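Local atomic coordinates of putative cytoplasmic protein (Enterobacter cloacae, PDB entry 4HFL), a protein that probably acts as a type VI secretion effector, an amidase that cuts the peptide part of the peptidoglycan of rival bacteria. Residues Ile129-Gly134 with Pro167-Phe172; Lys79-Thr84 with Met92-Asp97; Ala23-Phe28 with Ile149-Cys154; His16-Phe21 with Thr171-Lys176. One frame throughout, in Å; residues are numbered along the deposited sequence. Where two conformers were deposited one is given.

Interaction 1: Ile129-Gly134 with Pro167-Phe172; sequences IFTGHG and PTNATF
I129 and T171 face each other as a hydrogen-bonded antiparallel pair, where the strands containing I129-H133 and P167-F172 run side by side in the middle of a four-stranded sheet. The bonding is tightest here: I129 N gives a nearly straight bond (171°) to T171 O at 2.7 Å, and T171 N returns one to I129 O at 2.9 Å. Next comes the non-hydrogen-bonded pair F130 and A170, on the other face, where F130 CD1 lies 4.1 Å from A170 CB and F156 meets the F130 ring edge-to-face. I129 and T131 point instead toward helix 95-106, touching I99.

At T131 the pairing is uneven. Its N donates to N169 O, while its O accepts T168 N at 2.8 Å and, more weakly, N169 N. T168 and N169 thus both oppose T131, a classic beta bulge, and G132 is brought against P167. Beside this, T131 OG1 sits between the backbone N and the carbonyl carbon (chi1 53°), 3.5 Å from N169 CB. A water accepts from T131 OG1 at 3.1 Å and donates to I129 O and T171 OG1, adding a water bridge to the backbone bonds.

Beyond the bulge the contact thins out. On the solvent-exposed side, H133 CD2 comes 4.2 Å from T168 CG2, a doubtful contact because the histidine has two conformers. Cohesion therefore rests chiefly on backbone hydrogen bonds, with the water supplementing them on the face carrying I129, T131 and T171; the bulge lets one carbonyl serve two amides as the register slips by a residue.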
# COMPACT_ATOMS: atom_id res chain seq x y z
N ILE A 129 3.29 2.14 6.35
CA ILE A 129 4.07 1.02 5.82
C ILE A 129 4.75 0.28 6.97
O ILE A 129 5.52 0.88 7.72
CB ILE A 129 5.23 1.52 4.92
CG1 ILE A 129 4.72 2.32 3.72
CG2 ILE A 129 6.11 0.34 4.47
CD1 ILE A 129 5.85 2.98 2.94
N PHE A 130 4.52 -1.02 7.06
CA PHE A 130 5.17 -1.87 8.05
C PHE A 130 6.20 -2.71 7.32
O PHE A 130 5.84 -3.44 6.42
CB PHE A 130 4.14 -2.84 8.65
CG PHE A 130 3.01 -2.17 9.37
CD1 PHE A 130 3.19 -1.67 10.66
CD2 PHE A 130 1.76 -2.06 8.78
CE1 PHE A 130 2.13 -1.06 11.33
CE2 PHE A 130 0.71 -1.46 9.45
CZ PHE A 130 0.89 -0.96 10.74
N THR A 131 7.47 -2.66 7.71
CA THR A 131 8.44 -3.56 7.07
C THR A 131 9.06 -4.46 8.10
O THR A 131 9.03 -4.15 9.29
CB THR A 131 9.55 -2.81 6.35
OG1 THR A 131 10.14 -1.88 7.27
CG2 THR A 131 8.99 -2.05 5.14
N GLY A 132 9.61 -5.58 7.65
CA GLY A 132 10.23 -6.51 8.56
C GLY A 132 10.78 -7.70 7.80
O GLY A 132 11.25 -7.57 6.66
N HIS A 133 10.75 -8.87 8.42
CA HIS A 133 11.24 -10.05 7.73
C HIS A 133 10.45 -11.28 8.10
O HIS A 133 9.84 -11.35 9.17
CB HIS A 133 12.73 -10.26 8.02
CG HIS A 133 13.05 -10.39 9.48
ND1 HIS A 133 12.90 -11.57 10.17
CD2 HIS A 133 13.50 -9.48 10.38
CE1 HIS A 133 13.25 -11.38 11.44
NE2 HIS A 133 13.60 -10.12 11.59
N GLY A 134 10.46 -12.26 7.21
CA GLY A 134 9.85 -13.54 7.47
C GLY A 134 10.99 -14.47 7.84
O GLY A 134 12.02 -14.03 8.34
N PRO A 167 7.94 -7.50 12.38
CA PRO A 167 8.03 -6.10 11.98
C PRO A 167 9.18 -5.37 12.69
O PRO A 167 9.40 -5.56 13.89
CB PRO A 167 6.67 -5.54 12.42
CG PRO A 167 6.32 -6.35 13.63
CD PRO A 167 6.88 -7.73 13.39
N THR A 168 9.92 -4.55 11.95
CA THR A 168 11.07 -3.85 12.52
C THR A 168 11.01 -2.33 12.31
O THR A 168 11.80 -1.60 12.91
CB THR A 168 12.40 -4.39 11.96
OG1 THR A 168 12.40 -4.29 10.53
CG2 THR A 168 12.58 -5.86 12.36
N ASN A 169 10.08 -1.87 11.48
CA ASN A 169 9.89 -0.45 11.24
C ASN A 169 8.43 -0.17 10.87
O ASN A 169 7.76 -1.03 10.29
CB ASN A 169 10.78 0.05 10.08
CG ASN A 169 10.54 1.52 9.75
OD1 ASN A 169 9.62 1.88 9.00
ND2 ASN A 169 11.36 2.39 10.33
N ALA A 170 7.94 1.02 11.23
CA ALA A 170 6.69 1.52 10.65
C ALA A 170 6.99 2.93 10.20
O ALA A 170 7.67 3.68 10.90
CB ALA A 170 5.58 1.52 11.65
N THR A 171 6.47 3.27 9.02
CA THR A 171 6.70 4.55 8.37
C THR A 171 5.32 5.05 7.94
O THR A 171 4.52 4.29 7.37
CB THR A 171 7.65 4.37 7.15
OG1 THR A 171 8.94 3.96 7.61
CG2 THR A 171 7.81 5.66 6.38
N PHE A 172 5.05 6.32 8.21
CA PHE A 172 3.70 6.84 8.24
C PHE A 172 3.61 8.28 7.75
O PHE A 172 4.43 9.13 8.15
CB PHE A 172 3.17 6.78 9.67
CG PHE A 172 1.89 7.55 9.88
CD1 PHE A 172 0.67 6.95 9.63
CD2 PHE A 172 1.91 8.86 10.33
CE1 PHE A 172 -0.52 7.66 9.81
CE2 PHE A 172 0.73 9.58 10.52
CZ PHE A 172 -0.49 8.97 10.26
O HOH W 1 8.50 0.76 7.00

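Interaction 2: Lys79-Thr84 with Met92-Asp97; sequences KYATVT and MFRVKD
A81 pushes its methyl group between two side chains of the opposing segment. CB lies over the centre of one face of the R94 guanidinium, 3.9 Å from R94 CZ, and meets the F93 ring obliquely, 3.5 Å from F93 CZ. F93 CG stands between its own backbone N and carbonyl carbon (chi1 57°), and the ring reaches A81 and V83; F55 stacks on this ring.

Y80 and M92 run side by side and point the same way. With the M92 chain extended beyond CG, its CE comes 3.7 Å from Y80 CB, and SD stands 5.0 Å from the centroid of the Y80 ring, 47° off the normal, an oblique Met-aromatic contact. T82 lies beside the same methionine, CG2 4.0 Å from M92 CG, and F101 adds an edge-to-face partner to Y80.

The polar centre is D97. Its OD2 receives A81 N at 3.1 Å in a straight bond (168°), the donor standing well above the carboxylate plane. A water donates to that oxygen at 2.6 Å and also to A81 O, while accepting R94 N, so that the carboxylate, the N-H and C=O of A81 and the chain entering the helix share one network. R94 is the N-cap residue of helix 95-106, and a carboxylate in the first turn would be expected to interact favourably with the helix dipole. The geometry is that of a helix N terminus, two residues after the short antiparallel hairpin 82-84/90-92, held against the chain that leads into the hairpin.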
# COMPACT_ATOMS: atom_id res chain seq x y z
N LYS A 79 11.88 2.40 -12.42
CA LYS A 79 12.05 2.07 -11.00
C LYS A 79 10.91 1.20 -10.46
O LYS A 79 11.07 0.54 -9.43
CB LYS A 79 12.16 3.35 -10.16
CG LYS A 79 13.42 4.16 -10.44
CD LYS A 79 13.41 5.47 -9.66
CE LYS A 79 13.53 6.66 -10.61
NZ LYS A 79 13.83 7.94 -9.91
N TYR A 80 9.78 1.19 -11.17
CA TYR A 80 8.58 0.54 -10.65
C TYR A 80 7.98 -0.43 -11.66
O TYR A 80 7.67 -0.05 -12.79
CB TYR A 80 7.55 1.60 -10.24
CG TYR A 80 8.17 2.75 -9.47
CD1 TYR A 80 8.65 2.57 -8.17
CD2 TYR A 80 8.30 4.01 -10.03
CE1 TYR A 80 9.23 3.60 -7.47
CE2 TYR A 80 8.87 5.06 -9.33
CZ TYR A 80 9.33 4.84 -8.05
OH TYR A 80 9.90 5.88 -7.35
N ALA A 81 7.81 -1.69 -11.25
CA ALA A 81 7.21 -2.70 -12.12
C ALA A 81 5.70 -2.49 -12.17
O ALA A 81 5.03 -2.51 -11.14
CB ALA A 81 7.52 -4.11 -11.62
N THR A 82 5.17 -2.29 -13.38
CA THR A 82 3.76 -1.97 -13.54
C THR A 82 3.14 -2.77 -14.68
O THR A 82 3.80 -3.03 -15.69
CB THR A 82 3.54 -0.46 -13.81
OG1 THR A 82 4.20 -0.09 -15.03
CG2 THR A 82 4.10 0.39 -12.66
N VAL A 83 1.88 -3.17 -14.51
CA VAL A 83 1.08 -3.58 -15.66
C VAL A 83 -0.13 -2.66 -15.73
O VAL A 83 -0.16 -1.64 -15.04
CB VAL A 83 0.62 -5.06 -15.60
CG1 VAL A 83 1.83 -6.02 -15.62
CG2 VAL A 83 -0.26 -5.30 -14.38
N THR A 84 -1.11 -3.00 -16.56
CA THR A 84 -2.35 -2.23 -16.65
C THR A 84 -3.55 -3.07 -16.21
O THR A 84 -3.55 -4.30 -16.32
CB THR A 84 -2.62 -1.75 -18.08
OG1 THR A 84 -2.73 -2.88 -18.95
CG2 THR A 84 -1.49 -0.84 -18.55
N MET A 92 1.30 -1.31 -9.74
CA MET A 92 2.51 -1.98 -9.25
C MET A 92 2.09 -3.28 -8.59
O MET A 92 0.98 -3.38 -8.07
CB MET A 92 3.26 -1.11 -8.22
CG MET A 92 3.66 0.29 -8.70
SD MET A 92 4.72 1.17 -7.50
CE MET A 92 4.69 2.79 -8.29
N PHE A 93 2.97 -4.29 -8.63
CA PHE A 93 2.65 -5.60 -8.09
C PHE A 93 3.75 -6.12 -7.15
O PHE A 93 3.65 -7.23 -6.61
CB PHE A 93 2.37 -6.60 -9.22
CG PHE A 93 3.50 -6.74 -10.20
CD1 PHE A 93 4.50 -7.68 -9.99
CD2 PHE A 93 3.57 -5.93 -11.32
CE1 PHE A 93 5.55 -7.82 -10.88
CE2 PHE A 93 4.61 -6.06 -12.23
CZ PHE A 93 5.61 -7.01 -12.00
N ARG A 94 4.79 -5.29 -6.94
CA ARG A 94 5.84 -5.55 -5.94
C ARG A 94 5.77 -4.54 -4.79
O ARG A 94 5.78 -3.32 -5.01
CB ARG A 94 7.22 -5.51 -6.58
CG ARG A 94 7.52 -6.70 -7.47
CD ARG A 94 8.73 -6.44 -8.35
NE ARG A 94 8.70 -7.26 -9.57
CZ ARG A 94 9.62 -7.22 -10.53
NH1 ARG A 94 10.65 -6.40 -10.42
NH2 ARG A 94 9.50 -8.00 -11.59
N VAL A 95 5.71 -5.04 -3.57
CA VAL A 95 5.52 -4.14 -2.43
C VAL A 95 6.71 -3.20 -2.21
O VAL A 95 6.53 -2.06 -1.77
CB VAL A 95 5.10 -4.91 -1.15
CG1 VAL A 95 6.30 -5.62 -0.52
CG2 VAL A 95 4.45 -3.96 -0.16
N LYS A 96 7.91 -3.67 -2.53
CA LYS A 96 9.12 -2.84 -2.39
C LYS A 96 9.04 -1.61 -3.30
O LYS A 96 9.53 -0.52 -2.94
CB LYS A 96 10.37 -3.68 -2.71
CG LYS A 96 11.13 -3.22 -3.94
CD LYS A 96 11.61 -4.41 -4.77
CE LYS A 96 12.28 -3.93 -6.06
NZ LYS A 96 12.51 -5.03 -7.03
N ASP A 97 8.40 -1.77 -4.45
CA ASP A 97 8.24 -0.68 -5.40
C ASP A 97 7.25 0.36 -4.89
O ASP A 97 7.46 1.56 -5.05
CB ASP A 97 7.75 -1.21 -6.75
CG ASP A 97 8.79 -2.05 -7.48
OD1 ASP A 97 9.99 -1.97 -7.13
OD2 ASP A 97 8.41 -2.78 -8.41
O HOH W 2 5.86 -3.23 -8.81

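Interaction 3: Ala23-Phe28 with Ile149-Cys154; sequences AAWNRF and ICSDDC
S151 is inserted between W25 and F28, two aromatic side chains of helix 21-30, where the disulfide-closed loop after strand 138-145 packs on the N-terminal helix of a protein whose family belongs to the papain-like (CA) peptidase clan. Its CB makes a CH-pi contact with each: 3.9 Å from the centroid of the six-membered ring of W25, 24° off the normal, and 3.9 Å from the centroid of the F28 ring, 26° off. W25 and F28 both carry CG anti to the backbone N, on the side of the carbonyl carbon. S151 OG lies above the centre of the F28 face.

At the rims the loop adds more. I149 CD1 approaches the edge of W25, 4.2 Å from CH2, and D152 OD2 lies in the plane of the F28 ring, its carboxylate turned nearly perpendicular (88°) to that ring.

A second shell fixes these groups. S151 OG is hydrogen-bonded to T143 OG1 and to L144 N of strand 138-145, which keeps the hydroxyl in place over the phenylalanine. D152 binds R62 by a salt bridge through OD2, and its OD1 is hydrogen-bonded to T143 and to H141, an Asp-His pair consistent with that clan. On the other side, C150 and C154 pack on F130. They close the loop through a disulfide, C150 SG to C154 SG, of 2.0 Å.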
# COMPACT_ATOMS: atom_id res chain seq x y z
N ALA A 23 -11.21 9.91 1.08
CA ALA A 23 -11.16 9.36 -0.27
C ALA A 23 -10.28 8.11 -0.38
O ALA A 23 -10.65 7.11 -1.03
CB ALA A 23 -10.70 10.42 -1.24
N ALA A 24 -9.10 8.17 0.23
CA ALA A 24 -8.21 7.03 0.25
C ALA A 24 -8.90 5.85 0.95
O ALA A 24 -8.93 4.74 0.43
CB ALA A 24 -6.90 7.41 0.96
N TRP A 25 -9.51 6.11 2.10
CA TRP A 25 -10.19 5.06 2.86
C TRP A 25 -11.31 4.41 2.05
O TRP A 25 -11.50 3.18 2.10
CB TRP A 25 -10.74 5.63 4.17
CG TRP A 25 -11.23 4.54 5.09
CD1 TRP A 25 -12.51 4.04 5.17
CD2 TRP A 25 -10.45 3.81 6.04
NE1 TRP A 25 -12.55 3.04 6.12
CE2 TRP A 25 -11.31 2.88 6.67
CE3 TRP A 25 -9.10 3.84 6.43
CZ2 TRP A 25 -10.86 2.01 7.66
CZ3 TRP A 25 -8.67 2.98 7.41
CH2 TRP A 25 -9.54 2.08 8.01
N ASN A 26 -12.04 5.25 1.31
CA ASN A 26 -13.16 4.79 0.47
C ASN A 26 -12.72 3.92 -0.71
O ASN A 26 -13.28 2.83 -0.95
CB ASN A 26 -13.97 6.00 -0.04
CG ASN A 26 -14.72 6.71 1.07
OD1 ASN A 26 -14.88 6.17 2.17
ND2 ASN A 26 -15.21 7.91 0.78
N ARG A 27 -11.70 4.39 -1.45
CA ARG A 27 -11.17 3.55 -2.54
C ARG A 27 -10.60 2.21 -2.00
O ARG A 27 -10.84 1.10 -2.56
CB ARG A 27 -10.12 4.32 -3.37
CG ARG A 27 -10.58 5.68 -3.92
CD ARG A 27 -11.59 5.58 -5.11
NE ARG A 27 -12.93 5.22 -4.65
CZ ARG A 27 -13.75 6.06 -4.03
NH1 ARG A 27 -13.37 7.32 -3.80
NH2 ARG A 27 -14.95 5.64 -3.64
N PHE A 28 -9.86 2.30 -0.89
CA PHE A 28 -9.31 1.09 -0.29
C PHE A 28 -10.43 0.11 0.06
O PHE A 28 -10.34 -1.09 -0.23
CB PHE A 28 -8.46 1.38 0.94
CG PHE A 28 -7.58 0.22 1.37
CD1 PHE A 28 -6.21 0.24 1.15
CD2 PHE A 28 -8.14 -0.91 1.98
CE1 PHE A 28 -5.40 -0.84 1.53
CE2 PHE A 28 -7.33 -1.99 2.37
CZ PHE A 28 -5.97 -1.94 2.15
N ILE A 149 -7.64 1.32 13.89
CA ILE A 149 -7.53 0.11 13.07
C ILE A 149 -6.80 0.39 11.75
O ILE A 149 -6.68 1.54 11.33
CB ILE A 149 -8.91 -0.50 12.75
CG1 ILE A 149 -9.79 0.51 12.02
CG2 ILE A 149 -9.60 -0.97 14.03
CD1 ILE A 149 -11.01 -0.12 11.30
N CYS A 150 -6.33 -0.66 11.10
CA CYS A 150 -5.87 -0.57 9.72
C CYS A 150 -7.00 -0.96 8.78
O CYS A 150 -7.92 -1.66 9.18
CB CYS A 150 -4.66 -1.46 9.49
SG CYS A 150 -3.19 -0.87 10.33
N SER A 151 -6.93 -0.50 7.53
CA SER A 151 -7.98 -0.79 6.55
C SER A 151 -8.00 -2.26 6.15
O SER A 151 -9.01 -2.75 5.64
CB SER A 151 -7.86 0.10 5.32
OG SER A 151 -6.53 0.18 4.85
N ASP A 152 -6.90 -2.96 6.38
CA ASP A 152 -6.93 -4.41 6.23
C ASP A 152 -6.31 -5.13 7.44
O ASP A 152 -7.04 -5.68 8.26
CB ASP A 152 -6.37 -4.90 4.88
CG ASP A 152 -4.92 -4.49 4.62
OD1 ASP A 152 -4.25 -3.86 5.48
OD2 ASP A 152 -4.42 -4.83 3.53
N ASP A 153 -4.99 -5.13 7.54
CA ASP A 153 -4.34 -5.69 8.72
C ASP A 153 -3.16 -4.81 9.12
O ASP A 153 -2.39 -4.36 8.27
CB ASP A 153 -3.86 -7.12 8.47
CG ASP A 153 -5.01 -8.10 8.27
OD1 ASP A 153 -5.32 -8.42 7.10
OD2 ASP A 153 -5.60 -8.56 9.27
N CYS A 154 -3.02 -4.56 10.43
CA CYS A 154 -1.83 -3.89 10.95
C CYS A 154 -0.74 -4.90 11.26
O CYS A 154 -1.03 -6.07 11.52
CB CYS A 154 -2.16 -3.12 12.23
SG CYS A 154 -3.48 -1.94 12.03

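Interaction 4: His16-Phe21 with Thr171-Lys176; sequences HMRPAF and TFWSLK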
# COMPACT_ATOMS: atom_id res chain seq x y z
N HIS A 16 4.20 18.81 -0.47
CA HIS A 16 3.58 17.93 -1.45
C HIS A 16 2.10 17.79 -1.11
O HIS A 16 1.74 17.74 0.07
CB HIS A 16 4.22 16.55 -1.40
CG HIS A 16 5.70 16.55 -1.66
ND1 HIS A 16 6.24 16.08 -2.84
CD2 HIS A 16 6.74 16.93 -0.88
CE1 HIS A 16 7.56 16.18 -2.78
NE2 HIS A 16 7.89 16.69 -1.60
N MET A 17 1.23 17.73 -2.12
CA MET A 17 -0.19 17.47 -1.86
C MET A 17 -0.32 16.02 -1.42
O MET A 17 0.50 15.18 -1.80
CB MET A 17 -1.06 17.70 -3.10
CG MET A 17 -1.23 19.17 -3.51
SD MET A 17 -2.59 19.33 -4.71
CE MET A 17 -1.90 18.37 -6.08
N ARG A 18 -1.32 15.74 -0.60
CA ARG A 18 -1.58 14.37 -0.21
C ARG A 18 -3.06 14.09 -0.40
O ARG A 18 -3.88 15.02 -0.37
CB ARG A 18 -1.19 14.14 1.25
CG ARG A 18 0.32 14.35 1.53
CD ARG A 18 0.66 13.99 2.94
NE ARG A 18 2.06 14.28 3.24
CZ ARG A 18 2.58 14.30 4.46
NH1 ARG A 18 1.83 14.02 5.53
NH2 ARG A 18 3.87 14.59 4.62
N PRO A 19 -3.42 12.82 -0.61
CA PRO A 19 -4.83 12.45 -0.77
C PRO A 19 -5.62 12.70 0.51
O PRO A 19 -5.06 12.56 1.61
CB PRO A 19 -4.77 10.94 -1.04
CG PRO A 19 -3.39 10.67 -1.48
CD PRO A 19 -2.51 11.67 -0.78
N ALA A 20 -6.88 13.08 0.39
CA ALA A 20 -7.77 13.21 1.55
C ALA A 20 -7.86 11.83 2.20
O ALA A 20 -7.88 10.80 1.51
CB ALA A 20 -9.15 13.72 1.14
N PHE A 21 -7.88 11.78 3.53
CA PHE A 21 -7.95 10.49 4.19
C PHE A 21 -9.25 9.75 3.83
O PHE A 21 -9.25 8.54 3.61
CB PHE A 21 -7.82 10.63 5.70
CG PHE A 21 -7.86 9.31 6.40
CD1 PHE A 21 -6.77 8.45 6.34
CD2 PHE A 21 -8.99 8.91 7.10
CE1 PHE A 21 -6.81 7.22 6.99
CE2 PHE A 21 -9.02 7.67 7.76
CZ PHE A 21 -7.93 6.84 7.69
N THR A 171 6.47 3.27 9.02
CA THR A 171 6.70 4.55 8.37
C THR A 171 5.32 5.05 7.94
O THR A 171 4.52 4.29 7.37
CB THR A 171 7.65 4.37 7.15
OG1 THR A 171 8.94 3.96 7.61
CG2 THR A 171 7.81 5.66 6.38
N PHE A 172 5.05 6.32 8.21
CA PHE A 172 3.70 6.84 8.24
C PHE A 172 3.61 8.28 7.75
O PHE A 172 4.43 9.13 8.15
CB PHE A 172 3.17 6.78 9.67
CG PHE A 172 1.89 7.55 9.88
CD1 PHE A 172 0.67 6.95 9.63
CD2 PHE A 172 1.91 8.86 10.33
CE1 PHE A 172 -0.52 7.66 9.81
CE2 PHE A 172 0.73 9.58 10.52
CZ PHE A 172 -0.49 8.97 10.26
N TRP A 173 2.59 8.53 6.91
CA TRP A 173 2.21 9.89 6.45
C TRP A 173 0.79 10.21 6.88
O TRP A 173 -0.14 9.44 6.62
CB TRP A 173 2.25 9.99 4.92
CG TRP A 173 3.61 9.84 4.27
CD1 TRP A 173 4.41 10.85 3.82
CD2 TRP A 173 4.29 8.62 3.97
NE1 TRP A 173 5.56 10.33 3.29
CE2 TRP A 173 5.51 8.97 3.35
CE3 TRP A 173 4.00 7.26 4.16
CZ2 TRP A 173 6.44 8.01 2.94
CZ3 TRP A 173 4.92 6.31 3.74
CH2 TRP A 173 6.13 6.69 3.14
N SER A 174 0.61 11.37 7.52
CA SER A 174 -0.73 11.83 7.87
C SER A 174 -1.53 12.20 6.63
O SER A 174 -1.00 12.81 5.69
CB SER A 174 -0.65 13.07 8.79
OG SER A 174 -0.30 12.70 10.11
N LEU A 175 -2.81 11.84 6.62
CA LEU A 175 -3.72 12.32 5.60
C LEU A 175 -4.84 13.09 6.27
O LEU A 175 -5.33 12.68 7.33
CB LEU A 175 -4.27 11.16 4.76
CG LEU A 175 -3.29 10.28 3.97
CD1 LEU A 175 -4.05 9.24 3.16
CD2 LEU A 175 -2.37 11.09 3.04
N LYS A 176 -5.23 14.22 5.66
CA LYS A 176 -6.40 14.97 6.11
C LYS A 176 -7.65 14.49 5.38
O LYS A 176 -8.70 14.43 5.99
CB LYS A 176 -6.22 16.46 5.89
CG LYS A 176 -5.49 17.15 7.02
CD LYS A 176 -6.46 17.95 7.91
CE LYS A 176 -7.03 19.14 7.15
NZ LYS A 176 -7.67 20.16 8.04
O HOH W 3 -4.16 14.77 2.91
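R18 reaches across the last residues of the chain, and its side chain meets a succession of partners. CB packs on L175 CD2 at 3.7 Å. CD, anti across the CB-CG bond (chi2 -175°), lies 3.4 Å from S174 O. NE makes a weak hydrogen bond to L106 O. At the tip, NH1 donates to S174 O at 3.1 Å, within the guanidinium plane and on a lone pair of the carbonyl; the same nitrogen forms a salt bridge with D110, whose OD2 also accepts S174 N. NH2 ends 3.9 Å from W173 CD1, the guanidinium presenting a face to the indole edge, with the planes 90° apart.

Next to the arginine, L175 fills the corner between the N-terminal segment and the sheet. Its CB lies 3.7 Å from F21 CB and its CD2 3.4 Å from P19 O. A water donates to P19 O at 2.7 Å and accepts K176 N, bridging the two backbones.

The D110 carboxylate probably offsets the arginine charge, while the carbonyls of S174 and L106 help fix the guanidinium; hydrogen bonds thus join the N-terminal segment to the C-terminal residues beside a leucine-centred apolar patch.

From the N terminus, the segment before helix 21-30 opens interaction 4 and the helix itself opens interaction 3; both wait more than a hundred residues for their partners. Interaction 2 opens and closes meanwhile, a short local loop around the hairpin that leads into helix 95-106, within the spans of both. Strand 126-133 then opens interaction 1. The disulfide loop closes interaction 3 before strand 166-174 closes interaction 1, so these two cross, touching at F130. The end of the same strand closes interaction 4, which spans interaction 3 and shares T171 and F172 with interaction 1. Interactions 1, 3 and 4 tie the N-terminal segment, its helix and the C-terminal residues to the four-stranded sheet.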